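Local coordinates for protein Rho guanine nucleotide exchange factor 11 (Homo sapiens, PDB 5JHH) that probably activates RhoA-type GTPases by promoting exchange of GDP for GTP through its RhoGEF (DH) domain, aided by the adjoining PH domain, at residues L175-I180 with C195-Q200. Residues are numbered along the deposited sequence; the frame is centred on the assembly and turned at random.
Sequences LLLESI and CRARDQ
Leu-177 carries its CG opposite the carbonyl carbon, beside its own N (chi1 -69°), which swings CD1 over the backbone of the facing helix, whereas Arg-198 has CG anti to its N (chi1 169°) and a bend at chi3 that carries the guanidinium back over its own helix. The leucine methyl CD1 lies 3.7 Å from Arg-198 N and 4.2 Å from the CB of Ala-197; a branched apolar residue suits this buried place, and alanine opposite it is short enough to let the methyl approach the main chain. Nearer the backbones, the CB atoms of Leu-177 and Arg-198 meet at 4.0 Å. Glu-178 adds a more exposed fringe: its chain crosses that of Arg-198 at about a right angle, and its CG touches Arg-198 CD at 3.5 Å. Both residues suit this edge, each having an aliphatic stem to pack and a charged end to pair. The carboxylate of Glu-178 finds its salt bridge in Arg-202, one turn beyond Arg-198. The guanidinium instead turns to Asp-199 in its own helix, giving NE and NH2 side-on to the single oxygen OD1. The NH2 to OD1 distance is 2.9 Å, and OD1 lies almost in the guanidinium plane, although both nitrogens approach from one face of the carboxylate. Replacing Arg-198 by alanine is likely to leave Asp-199 OD1 without these two donors and a gap beside Glu-178 CG. No hydrogen bond joins the segments, whose nearly antiparallel axes come within 9.2 Å at their closest. The contact ties helix 165-182 to the long helix 189-227 within the helical RhoGEF domain; Met-101 of helix 98-105 touches both Leu-177 and Ala-197, while Leu-176 packs on helix 18-54.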
ATOM      1  N   LEU A 175     -10.909   8.100  -5.894  1.00 26.11           N
ATOM      2  CA  LEU A 175     -11.387   7.261  -6.973  1.00 26.31           C
ATOM      3  C   LEU A 175     -12.880   7.461  -7.121  1.00 24.86           C
ATOM      4  O   LEU A 175     -13.389   7.558  -8.222  1.00 23.74           O
ATOM      5  CB  LEU A 175     -11.083   5.810  -6.667  1.00 25.60           C
ATOM      6  CG  LEU A 175      -9.617   5.342  -6.654  1.00 25.04           C
ATOM      7  CD1 LEU A 175      -9.550   3.889  -6.150  1.00 24.27           C
ATOM      8  CD2 LEU A 175      -9.048   5.412  -8.049  1.00 22.99           C
ATOM      9  N   LEU A 176     -13.596   7.532  -6.010  1.00 25.27           N
ATOM     10  CA  LEU A 176     -15.003   7.780  -6.103  1.00 25.51           C
ATOM     11  C   LEU A 176     -15.265   9.172  -6.633  1.00 29.45           C
ATOM     12  O   LEU A 176     -16.240   9.340  -7.344  1.00 26.84           O
ATOM     13  CB  LEU A 176     -15.713   7.568  -4.783  1.00 26.94           C
ATOM     14  CG  LEU A 176     -15.796   6.090  -4.400  1.00 28.20           C
ATOM     15  CD1 LEU A 176     -15.943   5.974  -2.883  1.00 27.97           C
ATOM     16  CD2 LEU A 176     -16.980   5.442  -5.121  1.00 28.03           C
ATOM     17  N   LEU A 177     -14.411  10.157  -6.316  1.00 27.73           N
ATOM     18  CA  LEU A 177     -14.620  11.499  -6.860  1.00 28.07           C
ATOM     19  C   LEU A 177     -14.310  11.562  -8.374  1.00 30.27           C
ATOM     20  O   LEU A 177     -15.068  12.173  -9.146  1.00 30.63           O
ATOM     21  CB  LEU A 177     -13.882  12.579  -6.057  1.00 24.22           C
ATOM     22  CG  LEU A 177     -14.459  12.818  -4.656  1.00 25.58           C
ATOM     23  CD1 LEU A 177     -13.493  13.526  -3.696  1.00 25.63           C
ATOM     24  CD2 LEU A 177     -15.716  13.626  -4.731  1.00 25.37           C
ATOM     25  N   GLU A 178     -13.236  10.910  -8.806  1.00 35.16           N
ATOM     26  CA  GLU A 178     -12.855  10.903 -10.225  1.00 34.54           C
ATOM     27  C   GLU A 178     -14.007  10.348 -11.036  1.00 34.94           C
ATOM     28  O   GLU A 178     -14.427  10.937 -12.013  1.00 37.78           O
ATOM     29  CB  GLU A 178     -11.575  10.113 -10.484  1.00 39.99           C
ATOM     30  CG  GLU A 178     -10.311  10.935 -10.230  1.00 53.29           C
ATOM     31  CD  GLU A 178      -9.085  10.095  -9.853  1.00 65.35           C
ATOM     32  OE1 GLU A 178      -8.876   9.046 -10.494  1.00 78.91           O
ATOM     33  OE2 GLU A 178      -8.324  10.466  -8.910  1.00 68.42           O
ATOM     34  N   SER A 179     -14.600   9.276 -10.571  1.00 31.65           N
ATOM     35  CA  SER A 179     -15.719   8.709 -11.279  1.00 33.17           C
ATOM     36  C   SER A 179     -17.005   9.580 -11.286  1.00 34.46           C
ATOM     37  O   SER A 179     -17.742   9.604 -12.273  1.00 34.72           O
ATOM     38  CB  SER A 179     -16.006   7.326 -10.726  1.00 33.48           C
ATOM     39  OG  SER A 179     -17.339   7.007 -11.035  1.00 42.89           O
ATOM     40  N   ILE A 180     -17.288  10.296 -10.208  1.00 32.88           N
ATOM     41  CA  ILE A 180     -18.406  11.238 -10.223  1.00 31.01           C
ATOM     42  C   ILE A 180     -18.151  12.382 -11.206  1.00 34.24           C
ATOM     43  O   ILE A 180     -19.071  12.822 -11.928  1.00 33.19           O
ATOM     44  CB  ILE A 180     -18.633  11.845  -8.855  1.00 29.69           C
ATOM     45  CG1 ILE A 180     -19.165  10.778  -7.888  1.00 30.81           C
ATOM     46  CG2 ILE A 180     -19.638  12.987  -8.887  1.00 28.43           C
ATOM     47  CD1 ILE A 180     -18.996  11.171  -6.439  1.00 27.44           C
ATOM     48  N   CYS A 195     -13.471  18.852  -8.541  1.00 24.97           N
ATOM     49  CA  CYS A 195     -12.065  18.612  -8.848  1.00 26.25           C
ATOM     50  C   CYS A 195     -11.231  19.084  -7.674  1.00 29.32           C
ATOM     51  O   CYS A 195     -10.181  18.519  -7.357  1.00 24.68           O
ATOM     52  CB  CYS A 195     -11.649  19.338 -10.140  1.00 27.40           C
ATOM     53  SG  CYS A 195     -12.361  18.540 -11.621  1.00 30.03           S
ATOM     54  N   ARG A 196     -11.706  20.155  -7.050  1.00 27.39           N
ATOM     55  CA  ARG A 196     -10.989  20.720  -5.938  1.00 34.15           C
ATOM     56  C   ARG A 196     -11.010  19.709  -4.778  1.00 28.17           C
ATOM     57  O   ARG A 196      -9.973  19.407  -4.193  1.00 26.01           O
ATOM     58  CB  ARG A 196     -11.634  22.068  -5.568  1.00 41.24           C
ATOM     59  CG  ARG A 196     -11.306  22.641  -4.200  1.00 45.11           C
ATOM     60  CD  ARG A 196      -9.861  23.058  -4.159  1.00 54.37           C
ATOM     61  NE  ARG A 196      -9.553  23.832  -2.965  1.00 59.99           N
ATOM     62  CZ  ARG A 196      -8.325  24.197  -2.615  1.00 63.57           C
ATOM     63  NH1 ARG A 196      -7.275  23.895  -3.382  1.00 65.69           N
ATOM     64  NH2 ARG A 196      -8.141  24.865  -1.489  1.00 65.28           N
ATOM     65  N   ALA A 197     -12.184  19.155  -4.503  1.00 24.08           N
ATOM     66  CA  ALA A 197     -12.329  18.132  -3.467  1.00 25.02           C
ATOM     67  C   ALA A 197     -11.455  16.895  -3.718  1.00 25.26           C
ATOM     68  O   ALA A 197     -10.793  16.371  -2.809  1.00 24.65           O
ATOM     69  CB  ALA A 197     -13.805  17.725  -3.337  1.00 24.47           C
ATOM     70  N   ARG A 198     -11.472  16.409  -4.951  1.00 26.04           N
ATOM     71  CA  ARG A 198     -10.599  15.295  -5.348  1.00 26.31           C
ATOM     72  C   ARG A 198      -9.149  15.602  -5.037  1.00 24.60           C
ATOM     73  O   ARG A 198      -8.402  14.771  -4.443  1.00 22.66           O
ATOM     74  CB  ARG A 198     -10.749  14.998  -6.834  1.00 25.62           C
ATOM     75  CG  ARG A 198      -9.678  14.041  -7.341  1.00 30.44           C
ATOM     76  CD  ARG A 198      -9.543  14.104  -8.853  1.00 34.13           C
ATOM     77  NE  ARG A 198      -8.926  15.374  -9.218  1.00 33.47           N
ATOM     78  CZ  ARG A 198      -9.131  16.000 -10.359  1.00 34.37           C
ATOM     79  NH1 ARG A 198      -9.888  15.454 -11.310  1.00 36.81           N
ATOM     80  NH2 ARG A 198      -8.561  17.178 -10.540  1.00 35.06           N
ATOM     81  N   ASP A 199      -8.721  16.787  -5.444  1.00 21.76           N
ATOM     82  CA  ASP A 199      -7.322  17.150  -5.194  1.00 24.36           C
ATOM     83  C   ASP A 199      -6.981  17.238  -3.680  1.00 24.05           C
ATOM     84  O   ASP A 199      -5.833  16.962  -3.261  1.00 20.59           O
ATOM     85  CB  ASP A 199      -7.007  18.504  -5.861  1.00 29.45           C
ATOM     86  CG  ASP A 199      -7.071  18.458  -7.418  1.00 28.50           C
ATOM     87  OD1 ASP A 199      -7.111  17.392  -8.055  1.00 30.78           O
ATOM     88  OD2 ASP A 199      -7.064  19.534  -7.997  1.00 31.04           O
ATOM     89  N   GLN A 200      -7.948  17.678  -2.865  1.00 20.71           N
ATOM     90  CA  GLN A 200      -7.677  17.856  -1.440  1.00 21.37           C
ATOM     91  C   GLN A 200      -7.625  16.481  -0.780  1.00 20.92           C
ATOM     92  O   GLN A 200      -6.741  16.235   0.011  1.00 21.35           O
ATOM     93  CB  GLN A 200      -8.716  18.763  -0.783  1.00 24.15           C
ATOM     94  CG  GLN A 200      -8.561  20.255  -1.061  1.00 23.25           C
ATOM     95  CD  GLN A 200      -7.576  20.919  -0.147  1.00 26.10           C
ATOM     96  OE1 GLN A 200      -6.412  20.606  -0.155  1.00 29.49           O
ATOM     97  NE2 GLN A 200      -8.036  21.880   0.636  1.00 37.92           N
TER